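Local coordinates for DUF7790 domain-containing protein (Leptospira interrogans serogroup Icterohaemorrhagiae serovar copenhageni, PDB 6ULO) that is of unknown function but adopts a Rossmann-like fold, the natural protein probably being attached to the membrane by a transmembrane helix, at residues Ile87-Phe92 against Gly189-Ile194; Thr103-Gln108 against Leu129-Val134; Leu261-Pro266 against Gly275-Val280; Phe286-Ser291 against Asp319-Val324. All coordinates share one frame; numbering follows the deposited sequence.

Contact 1 of 4, residues Ile87-Phe92 against Gly189-Ile194; sequences IYLMDF and GKILPI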
# COMPACT_ATOMS: atom_id res chain seq x y z
N ILE A 87 8.96 -3.16 -1.55
CA ILE A 87 7.70 -2.59 -1.08
C ILE A 87 7.94 -1.80 0.20
O ILE A 87 8.27 -2.40 1.24
CB ILE A 87 6.64 -3.68 -0.81
CG1 ILE A 87 6.41 -4.54 -2.04
CG2 ILE A 87 5.35 -3.03 -0.30
CD1 ILE A 87 5.49 -5.73 -1.79
N TYR A 88 7.74 -0.48 0.15
CA TYR A 88 7.64 0.33 1.36
C TYR A 88 6.17 0.47 1.78
O TYR A 88 5.34 0.92 0.99
CB TYR A 88 8.20 1.73 1.12
CG TYR A 88 9.70 1.85 1.32
CD1 TYR A 88 10.30 1.52 2.53
CD2 TYR A 88 10.49 2.45 0.34
CE1 TYR A 88 11.69 1.71 2.74
CE2 TYR A 88 11.86 2.68 0.54
CZ TYR A 88 12.43 2.31 1.74
OH TYR A 88 13.76 2.55 1.92
N LEU A 89 5.87 0.09 3.00
CA LEU A 89 4.54 0.28 3.58
C LEU A 89 4.70 1.41 4.57
O LEU A 89 5.16 1.19 5.70
CB LEU A 89 4.04 -1.01 4.23
CG LEU A 89 3.96 -2.20 3.27
CD1 LEU A 89 3.57 -3.43 4.03
CD2 LEU A 89 2.94 -1.94 2.18
N MET A 90 4.37 2.62 4.15
CA MET A 90 4.59 3.81 4.97
C MET A 90 3.24 4.27 5.51
O MET A 90 2.35 4.62 4.72
CB MET A 90 5.21 4.95 4.15
CG MET A 90 5.47 6.17 5.03
SD MET A 90 5.97 7.67 4.10
CE MET A 90 4.37 8.23 3.55
N ASP A 91 3.08 4.30 6.82
CA ASP A 91 1.82 4.75 7.41
C ASP A 91 2.11 5.59 8.65
O ASP A 91 3.20 5.52 9.23
CB ASP A 91 0.90 3.56 7.72
CG ASP A 91 -0.57 3.92 7.77
OD1 ASP A 91 -1.22 3.81 6.70
OD2 ASP A 91 -1.07 4.27 8.87
N PHE A 92 1.15 6.42 9.03
CA PHE A 92 1.30 7.31 10.16
C PHE A 92 0.63 6.81 11.42
O PHE A 92 0.75 7.46 12.46
CB PHE A 92 0.79 8.72 9.80
CG PHE A 92 1.23 9.80 10.74
CD1 PHE A 92 2.57 10.01 10.99
CD2 PHE A 92 0.29 10.63 11.33
CE1 PHE A 92 2.97 11.04 11.84
CE2 PHE A 92 0.70 11.65 12.19
CZ PHE A 92 2.04 11.85 12.42
N GLY A 189 13.47 -9.62 3.03
CA GLY A 189 13.55 -8.35 3.70
C GLY A 189 13.13 -7.18 2.84
O GLY A 189 13.43 -6.02 3.16
N LYS A 190 12.41 -7.45 1.75
CA LYS A 190 12.06 -6.44 0.77
C LYS A 190 10.70 -5.83 0.98
O LYS A 190 10.28 -5.02 0.15
CB LYS A 190 12.17 -7.03 -0.63
CG LYS A 190 13.58 -7.47 -1.02
CD LYS A 190 13.58 -8.14 -2.37
CE LYS A 190 14.99 -8.42 -2.85
NZ LYS A 190 14.93 -9.29 -4.06
N ILE A 191 10.01 -6.18 2.07
CA ILE A 191 8.76 -5.52 2.45
C ILE A 191 9.08 -4.81 3.75
O ILE A 191 9.43 -5.46 4.74
CB ILE A 191 7.60 -6.51 2.64
CG1 ILE A 191 7.49 -7.46 1.46
CG2 ILE A 191 6.31 -5.71 2.85
CD1 ILE A 191 6.33 -8.47 1.58
N LEU A 192 8.98 -3.48 3.73
CA LEU A 192 9.54 -2.64 4.78
C LEU A 192 8.45 -1.74 5.34
O LEU A 192 8.10 -0.72 4.72
CB LEU A 192 10.71 -1.80 4.27
CG LEU A 192 11.85 -2.65 3.69
CD1 LEU A 192 11.85 -2.51 2.18
CD2 LEU A 192 13.19 -2.21 4.24
N PRO A 193 7.93 -2.05 6.52
CA PRO A 193 6.98 -1.14 7.17
C PRO A 193 7.73 -0.00 7.82
O PRO A 193 8.64 -0.23 8.61
CB PRO A 193 6.30 -2.01 8.23
CG PRO A 193 6.91 -3.36 8.14
CD PRO A 193 8.14 -3.29 7.31
N ILE A 194 7.36 1.22 7.50
CA ILE A 194 8.07 2.39 7.99
C ILE A 194 7.07 3.44 8.46
O ILE A 194 5.93 3.51 7.97
CB ILE A 194 9.04 2.97 6.95
CG1 ILE A 194 8.34 3.34 5.63
CG2 ILE A 194 10.23 2.05 6.73
CD1 ILE A 194 9.24 4.17 4.65

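Contact 2 of 4, residues Thr103-Gln108 against Leu129-Val134; sequences TILFLQ and LELIQV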
# COMPACT_ATOMS: atom_id res chain seq x y z
N THR A 103 2.11 -9.21 9.66
CA THR A 103 1.83 -9.87 8.38
C THR A 103 3.11 -10.38 7.72
O THR A 103 3.14 -11.50 7.18
CB THR A 103 1.07 -8.89 7.50
OG1 THR A 103 -0.27 -8.87 7.95
CG2 THR A 103 1.13 -9.23 5.99
N ILE A 104 4.19 -9.57 7.75
CA ILE A 104 5.43 -10.00 7.13
C ILE A 104 6.00 -11.23 7.83
O ILE A 104 6.48 -12.17 7.18
CB ILE A 104 6.42 -8.82 7.10
CG1 ILE A 104 5.87 -7.74 6.16
CG2 ILE A 104 7.84 -9.27 6.73
CD1 ILE A 104 6.48 -6.37 6.36
N LEU A 105 5.98 -11.24 9.16
CA LEU A 105 6.44 -12.42 9.91
C LEU A 105 5.62 -13.64 9.52
O LEU A 105 6.17 -14.72 9.28
CB LEU A 105 6.31 -12.12 11.39
CG LEU A 105 6.59 -13.27 12.36
CD1 LEU A 105 8.03 -13.79 12.28
CD2 LEU A 105 6.25 -12.80 13.81
N PHE A 106 4.28 -13.47 9.43
CA PHE A 106 3.44 -14.62 9.06
C PHE A 106 3.74 -15.09 7.64
O PHE A 106 3.80 -16.30 7.39
CB PHE A 106 1.96 -14.28 9.18
CG PHE A 106 1.46 -14.05 10.57
CD1 PHE A 106 2.22 -14.32 11.70
CD2 PHE A 106 0.14 -13.57 10.74
CE1 PHE A 106 1.70 -14.11 12.96
CE2 PHE A 106 -0.39 -13.37 12.00
CZ PHE A 106 0.39 -13.65 13.12
N LEU A 107 3.98 -14.17 6.71
CA LEU A 107 4.36 -14.57 5.35
C LEU A 107 5.65 -15.38 5.36
O LEU A 107 5.74 -16.41 4.70
CB LEU A 107 4.55 -13.33 4.46
CG LEU A 107 3.26 -12.62 4.06
CD1 LEU A 107 3.61 -11.22 3.50
CD2 LEU A 107 2.50 -13.45 3.01
N GLN A 108 6.66 -14.89 6.09
CA GLN A 108 7.93 -15.61 6.16
C GLN A 108 7.75 -17.05 6.62
O GLN A 108 8.41 -17.95 6.10
CB GLN A 108 8.90 -14.89 7.09
CG GLN A 108 9.38 -13.55 6.50
CD GLN A 108 10.12 -12.71 7.48
OE1 GLN A 108 9.98 -12.89 8.70
NE2 GLN A 108 10.90 -11.77 6.97
N LEU A 129 0.10 -16.49 18.00
CA LEU A 129 0.54 -15.78 19.20
C LEU A 129 1.82 -16.38 19.77
O LEU A 129 2.68 -15.64 20.26
CB LEU A 129 -0.58 -15.72 20.24
CG LEU A 129 -1.77 -14.84 19.83
CD1 LEU A 129 -2.90 -15.07 20.82
CD2 LEU A 129 -1.39 -13.35 19.80
N GLU A 130 2.00 -17.69 19.67
CA GLU A 130 3.27 -18.29 20.07
C GLU A 130 4.42 -17.86 19.16
O GLU A 130 5.54 -17.63 19.63
CB GLU A 130 3.12 -19.81 20.03
CG GLU A 130 2.21 -20.41 21.12
CD GLU A 130 1.80 -21.89 20.91
OE1 GLU A 130 2.15 -22.51 19.87
OE2 GLU A 130 1.12 -22.44 21.81
N LEU A 131 4.16 -17.72 17.86
CA LEU A 131 5.19 -17.26 16.94
C LEU A 131 5.57 -15.82 17.26
O LEU A 131 6.77 -15.48 17.30
CB LEU A 131 4.68 -17.36 15.51
CG LEU A 131 5.55 -16.75 14.42
CD1 LEU A 131 6.91 -17.41 14.42
CD2 LEU A 131 4.87 -16.92 13.06
N ILE A 132 4.58 -14.96 17.53
CA ILE A 132 4.90 -13.60 17.94
C ILE A 132 5.74 -13.63 19.22
O ILE A 132 6.72 -12.88 19.35
CB ILE A 132 3.63 -12.75 18.11
CG1 ILE A 132 3.01 -12.48 16.73
CG2 ILE A 132 3.94 -11.44 18.85
CD1 ILE A 132 1.57 -11.97 16.78
N GLN A 133 5.36 -14.48 20.18
CA GLN A 133 6.05 -14.53 21.47
C GLN A 133 7.55 -14.77 21.30
O GLN A 133 8.36 -14.17 22.02
CB GLN A 133 5.44 -15.64 22.33
CG GLN A 133 6.06 -15.75 23.73
CD GLN A 133 5.76 -14.54 24.60
OE1 GLN A 133 4.73 -13.89 24.42
NE2 GLN A 133 6.62 -14.25 25.56
N VAL A 134 7.94 -15.66 20.38
CA VAL A 134 9.36 -15.99 20.22
C VAL A 134 10.10 -15.04 19.29
O VAL A 134 11.33 -15.15 19.18
CB VAL A 134 9.58 -17.45 19.75
CG1 VAL A 134 9.02 -18.42 20.77
CG2 VAL A 134 9.02 -17.70 18.36

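Contact 3 of 4, residues Leu261-Pro266 against Gly275-Val280; sequences LFPWSP and GFHYCV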
# COMPACT_ATOMS: atom_id res chain seq x y z
N LEU A 261 -20.10 12.64 -10.96
CA LEU A 261 -19.01 12.67 -11.92
C LEU A 261 -18.21 11.38 -11.91
O LEU A 261 -17.72 10.93 -12.97
CB LEU A 261 -18.03 13.78 -11.58
CG LEU A 261 -18.61 15.18 -11.62
CD1 LEU A 261 -17.48 16.14 -11.22
CD2 LEU A 261 -19.16 15.52 -13.02
N PHE A 262 -18.09 10.77 -10.74
CA PHE A 262 -17.15 9.68 -10.47
C PHE A 262 -17.93 8.56 -9.78
O PHE A 262 -17.83 8.36 -8.57
CB PHE A 262 -16.00 10.18 -9.60
CG PHE A 262 -15.25 11.32 -10.20
CD1 PHE A 262 -14.54 11.16 -11.37
CD2 PHE A 262 -15.28 12.58 -9.62
CE1 PHE A 262 -13.84 12.24 -11.95
CE2 PHE A 262 -14.60 13.66 -10.20
CZ PHE A 262 -13.89 13.48 -11.36
N PRO A 263 -18.71 7.79 -10.54
CA PRO A 263 -19.61 6.82 -9.90
C PRO A 263 -18.82 5.74 -9.16
O PRO A 263 -17.73 5.33 -9.56
CB PRO A 263 -20.42 6.25 -11.07
CG PRO A 263 -20.35 7.30 -12.16
CD PRO A 263 -18.98 7.93 -11.98
N TRP A 264 -19.38 5.28 -8.04
CA TRP A 264 -18.72 4.22 -7.28
C TRP A 264 -18.80 2.91 -8.05
O TRP A 264 -19.83 2.58 -8.65
CB TRP A 264 -19.36 4.08 -5.90
CG TRP A 264 -19.24 5.36 -5.12
CD1 TRP A 264 -18.38 6.39 -5.39
CD2 TRP A 264 -20.02 5.76 -4.01
NE1 TRP A 264 -18.56 7.39 -4.47
CE2 TRP A 264 -19.59 7.04 -3.63
CE3 TRP A 264 -21.08 5.16 -3.31
CZ2 TRP A 264 -20.15 7.74 -2.56
CZ3 TRP A 264 -21.64 5.85 -2.25
CH2 TRP A 264 -21.18 7.13 -1.88
N SER A 265 -17.72 2.16 -8.04
CA SER A 265 -17.67 0.95 -8.84
C SER A 265 -18.77 -0.02 -8.43
O SER A 265 -19.07 -0.14 -7.24
CB SER A 265 -16.32 0.27 -8.64
OG SER A 265 -15.28 1.18 -8.93
N PRO A 266 -19.38 -0.71 -9.39
CA PRO A 266 -20.28 -1.81 -9.04
C PRO A 266 -19.60 -2.79 -8.09
O PRO A 266 -18.43 -3.17 -8.27
CB PRO A 266 -20.59 -2.47 -10.40
CG PRO A 266 -20.20 -1.51 -11.42
CD PRO A 266 -19.14 -0.62 -10.84
N GLY A 275 -18.34 5.23 -1.08
CA GLY A 275 -17.21 4.97 -1.95
C GLY A 275 -17.40 3.66 -2.69
O GLY A 275 -18.37 2.95 -2.48
N PHE A 276 -16.51 3.37 -3.62
CA PHE A 276 -15.36 4.18 -4.01
C PHE A 276 -15.30 4.22 -5.53
O PHE A 276 -15.76 3.29 -6.23
CB PHE A 276 -14.04 3.56 -3.49
CG PHE A 276 -13.86 3.72 -2.03
CD1 PHE A 276 -13.42 4.93 -1.50
CD2 PHE A 276 -14.15 2.67 -1.18
CE1 PHE A 276 -13.28 5.09 -0.13
CE2 PHE A 276 -14.01 2.81 0.18
CZ PHE A 276 -13.59 4.02 0.70
N HIS A 277 -14.72 5.31 -6.04
CA HIS A 277 -14.28 5.42 -7.42
C HIS A 277 -12.75 5.35 -7.42
O HIS A 277 -12.10 5.90 -6.52
CB HIS A 277 -14.77 6.75 -7.99
CG HIS A 277 -14.51 6.93 -9.45
ND1 HIS A 277 -15.46 6.66 -10.42
CD2 HIS A 277 -13.43 7.41 -10.11
CE1 HIS A 277 -14.96 6.94 -11.61
NE2 HIS A 277 -13.73 7.41 -11.45
N TYR A 278 -12.18 4.64 -8.39
CA TYR A 278 -10.74 4.36 -8.44
C TYR A 278 -10.09 5.31 -9.43
O TYR A 278 -10.73 5.74 -10.40
CB TYR A 278 -10.52 2.88 -8.84
CG TYR A 278 -11.06 1.97 -7.77
CD1 TYR A 278 -10.20 1.39 -6.83
CD2 TYR A 278 -12.44 1.73 -7.64
CE1 TYR A 278 -10.72 0.61 -5.80
CE2 TYR A 278 -12.95 0.97 -6.61
CZ TYR A 278 -12.08 0.41 -5.70
OH TYR A 278 -12.58 -0.34 -4.66
N CYS A 279 -8.82 5.61 -9.23
CA CYS A 279 -8.15 6.55 -10.11
C CYS A 279 -6.66 6.21 -10.20
O CYS A 279 -6.00 5.96 -9.18
CB CYS A 279 -8.34 7.96 -9.57
SG CYS A 279 -7.55 9.27 -10.52
N VAL A 280 -6.14 6.19 -11.42
CA VAL A 280 -4.70 6.10 -11.65
C VAL A 280 -4.24 7.36 -12.39
O VAL A 280 -5.02 8.05 -13.06
CB VAL A 280 -4.28 4.82 -12.40
CG1 VAL A 280 -4.68 3.64 -11.60
CG2 VAL A 280 -4.91 4.78 -13.78

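Contact 4 of 4, residues Phe286-Ser291 against Asp319-Val324; sequences FQKWLS and DKEPVV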
# COMPACT_ATOMS: atom_id res chain seq x y z
N PHE A 286 1.21 13.72 -12.08
CA PHE A 286 0.86 14.23 -10.76
C PHE A 286 1.85 15.30 -10.31
O PHE A 286 1.45 16.29 -9.71
CB PHE A 286 0.82 13.06 -9.78
CG PHE A 286 0.30 13.39 -8.41
CD1 PHE A 286 -0.83 14.19 -8.23
CD2 PHE A 286 0.91 12.83 -7.28
CE1 PHE A 286 -1.34 14.44 -6.96
CE2 PHE A 286 0.40 13.07 -6.00
CZ PHE A 286 -0.73 13.87 -5.84
N GLN A 287 3.14 15.12 -10.60
CA GLN A 287 4.14 16.12 -10.25
C GLN A 287 3.88 17.46 -10.94
O GLN A 287 4.08 18.51 -10.33
CB GLN A 287 5.54 15.61 -10.58
CG GLN A 287 5.97 14.46 -9.66
CD GLN A 287 7.24 13.78 -10.15
OE1 GLN A 287 7.51 13.80 -11.34
NE2 GLN A 287 8.02 13.19 -9.25
N LYS A 288 3.36 17.44 -12.17
CA LYS A 288 2.92 18.67 -12.82
C LYS A 288 1.79 19.34 -12.05
O LYS A 288 1.81 20.56 -11.81
CB LYS A 288 2.47 18.42 -14.26
CG LYS A 288 3.50 17.84 -15.21
CD LYS A 288 2.86 17.56 -16.58
CE LYS A 288 3.87 17.17 -17.63
NZ LYS A 288 4.85 18.27 -17.94
N TRP A 289 0.76 18.57 -11.68
CA TRP A 289 -0.34 19.17 -10.92
C TRP A 289 0.16 19.77 -9.61
O TRP A 289 -0.23 20.88 -9.25
CB TRP A 289 -1.44 18.12 -10.66
CG TRP A 289 -2.21 17.82 -11.89
CD1 TRP A 289 -1.96 16.83 -12.81
CD2 TRP A 289 -3.38 18.50 -12.34
NE1 TRP A 289 -2.91 16.88 -13.83
CE2 TRP A 289 -3.79 17.89 -13.55
CE3 TRP A 289 -4.13 19.58 -11.85
CZ2 TRP A 289 -4.89 18.32 -14.26
CZ3 TRP A 289 -5.23 20.00 -12.57
CH2 TRP A 289 -5.59 19.37 -13.75
N LEU A 290 1.04 19.06 -8.91
CA LEU A 290 1.53 19.55 -7.62
C LEU A 290 2.40 20.79 -7.76
O LEU A 290 2.49 21.56 -6.80
CB LEU A 290 2.28 18.43 -6.91
CG LEU A 290 1.45 17.22 -6.48
CD1 LEU A 290 2.40 16.22 -5.87
CD2 LEU A 290 0.38 17.67 -5.51
N SER A 291 3.06 20.97 -8.90
CA SER A 291 3.93 22.11 -9.10
C SER A 291 3.19 23.35 -9.57
O SER A 291 3.77 24.43 -9.59
CB SER A 291 5.03 21.78 -10.13
OG SER A 291 4.49 21.61 -11.42
N ASP A 319 -5.05 11.77 -17.26
CA ASP A 319 -4.10 11.82 -18.35
C ASP A 319 -3.96 13.22 -18.93
O ASP A 319 -3.21 13.39 -19.90
CB ASP A 319 -4.48 10.80 -19.44
CG ASP A 319 -5.94 10.89 -19.86
OD1 ASP A 319 -6.66 11.81 -19.42
OD2 ASP A 319 -6.38 10.01 -20.63
N LYS A 320 -4.63 14.22 -18.36
CA LYS A 320 -4.59 15.60 -18.81
C LYS A 320 -3.81 16.41 -17.80
O LYS A 320 -3.60 16.00 -16.66
CB LYS A 320 -6.01 16.15 -18.96
CG LYS A 320 -6.81 15.48 -20.07
CD LYS A 320 -8.28 15.96 -20.15
CE LYS A 320 -9.15 15.39 -19.03
NZ LYS A 320 -10.59 15.76 -19.18
N GLU A 321 -3.39 17.59 -18.22
CA GLU A 321 -2.47 18.37 -17.42
C GLU A 321 -3.08 19.67 -16.95
O GLU A 321 -4.04 20.18 -17.55
CB GLU A 321 -1.20 18.65 -18.21
CG GLU A 321 -0.49 17.39 -18.54
CD GLU A 321 0.71 17.58 -19.43
OE1 GLU A 321 0.97 18.71 -19.88
OE2 GLU A 321 1.40 16.57 -19.66
N PRO A 322 -2.54 20.24 -15.88
CA PRO A 322 -3.10 21.48 -15.37
C PRO A 322 -2.97 22.56 -16.42
O PRO A 322 -1.95 22.68 -17.10
CB PRO A 322 -2.22 21.78 -14.15
CG PRO A 322 -0.94 21.05 -14.42
CD PRO A 322 -1.38 19.79 -15.08
N VAL A 323 -4.04 23.31 -16.61
CA VAL A 323 -4.04 24.48 -17.46
C VAL A 323 -3.91 25.69 -16.56
O VAL A 323 -4.62 25.79 -15.55
CB VAL A 323 -5.31 24.54 -18.33
CG1 VAL A 323 -5.31 25.79 -19.19
CG2 VAL A 323 -5.40 23.30 -19.20
N VAL A 324 -2.99 26.60 -16.91
CA VAL A 324 -2.71 27.76 -16.08
C VAL A 324 -3.87 28.74 -16.14
O VAL A 324 -4.41 29.04 -17.22
CB VAL A 324 -1.39 28.42 -16.52
O HOH W 1 3.46 19.08 -20.57

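Contact 1 of 4, residues Ile87-Phe92 against Gly189-Ile194
I194 carries CG1 between its backbone N and carbonyl carbon (chi1 57°), where CG1 lies 3.8 Å from M90 CB. Y88 swings its CG beside its own backbone N, anti to the carbonyl carbon (chi1 -86°), and CD1 of its ring comes within 3.6 Å of I194 CD1. The methyl approaches the ring obliquely. Y88 CD1 also lies 3.8 Å from L192 CB, which sets the ring against two residues of the adjacent strand. On the other face of the sheet I87 and I191 run alongside each other in the same sense, and L89 CD1 meets I191 CG2 at 3.8 Å.

Between these two layers of side chains, strands 87-91 and 191-194 run parallel at 16°. I87 and L89 each both donate and accept, the regular pattern of parallel pairing: L192 N binds I87 O at 2.8 Å, and L89 N reaches L192 O from above the carbonyl plane. The series closes with the longer bond from D91 N to I194 O, 3.2 Å. P193, which has no N-H to give, falls where this pairing asks none of it.

Strand 191-195 is outermost in the Rossmann-like sheet, and strand 86-91 pairs on its other side with strand 66-69. Helices 74-82 and 94-109 cover the face of I87, L89, I191 and P193; helix 203-214 packs on Y88, M90 and I194.

Contact 2 of 4, residues Thr103-Gln108 against Leu129-Val134
L131 points its CB toward helix 103-108 and meets L105, which reaches out from the other side, tip to tip with it. Followed outward, the L131 side chain touches first through CG, 4.1 Å from L105 CD2; CG stands anti to the backbone N (chi1 172°). From there the CD2 branch touches two successive residues, 4.1 Å from L105 CG and 4.0 Å from F106 CD1. The side chains of L131 and F106 pass one another with opposed headings, and the methyl comes to the ring obliquely. One residue further on, I132 makes a second contact with the ring: its CD1 lies 4.2 Å from F106 CZ, again oblique to the ring.

The two helical segments cross at 104° with their axes 11.0 Å apart, a separation bridged by side chains alone. F106 also packs edge-to-face with W120 and against Y146 of helix 139-166, so in this helical part of the protein I132 and L131 add aliphatic packing to a ring that already has aromatic neighbours.

No hydrogen bond or charge pair crosses between the segments. Their cohesion here comes from carbon-to-carbon packing of leucine, isoleucine and phenylalanine, which buries apolar surface without fixing a donor-acceptor geometry.

Contact 3 of 4, residues Leu261-Pro266 against Gly275-Val280
H277 and P263 join the start of strand 277-282 to the long loop that links it to strand 249-255, its antiparallel neighbour in the mixed sheet of the Rossmann-like fold. CG of H277 is anti to the backbone N (chi1 -174°), and its ND1 donates to P263 O at 2.8 Å with the bond angle at 161°. The acceptor lies in the imidazole plane, while the donor is tilted from the carbonyl plane of P263. NE2 is hydrogen-bonded to T316 of strand 315-318, so both ring nitrogens have partners. A second bond runs between main chains, from S265 N to F276 O at 2.9 Å; W264 CA adds a C-H contact to the same oxygen.

S265 OG finds its polar partner in N313 O and also touches the edge of the Y278 ring, 3.2 Å from CD2. The hydroxyl of Y278 is in turn bonded to R52 N.

Aromatic faces complete the contact. F262 CB sits over the centre of the imidazole, 3.6 Å from the H277 ring centroid, and its phenyl edge is directed at the same ring. Across the indole of W264 lies the main chain of G275, whose positive phi would press a CB against the preceding carbonyl and which precedes a cis peptide bond. G275 CA is 3.5 Å from the centroid of the five-membered ring of W264.

Contact 4 of 4, residues Phe286-Ser291 against Asp319-Val324
W289 and K320 share the hydrogen bond of the contact: indole NE1 donates to K320 O at 3.0 Å, somewhat bent at 147°. The donor lies in the carbonyl plane, on a lone pair, and the oxygen is close to the ring plane. N285 ND2 binds the same K320 O, which therefore receives two donors.

The apolar contact is a CH-pi contact of proline on tryptophan. P322 CD stands over one face of the indole, 3.4 Å from the centroid of the five-membered ring, while P322 CB reaches W289 CE3 at 3.7 Å and P322 CA lies 3.6 Å from W289 CH2 over the six-membered ring. Edge and face of one indole are thus used by consecutive parts of the same extended segment. This segment leaves strand 315-318, which runs parallel to strand 277-282 beside it in the mixed sheet of the Rossmann-like fold; helix 283-291, bearing W289, follows directly on strand 277-282. V302 and E305 of helix 299-306 also touch the indole.

The charged pair lies at the more exposed side. K288 and E321 cross so that K288 CE comes to 3.3 Å from E321 OE2, but the ammonium bends away at chi4 (-65°), and NZ stays 4.2 Å from OE2, beyond a salt bridge. A water connects them instead, accepting from K288 NZ and donating to E321 OE1 at 2.6 Å.

How the contacts relate
From the N terminus, contact 1 opens first: strand 86-91 pairs with strand 191-195 across 96 intervening residues, largely helical. Contact 2 is nested inside that loop, joining helix 94-109, which directly follows strand 86-91, to helix 125-135. The two touch, since I104 of segment 103-108 packs through CD1 on I191 and P193. Contact 3 comes later in series, drawing the loop before strand 277-282 onto that strand, and contact 4 then brings helix 283-291 against the tail after strand 315-318. Contacts 1 and 3 lie on one sheet, their centres about 27 Å apart; contacts 2 and 4 lie on opposite sides of the chain's centre.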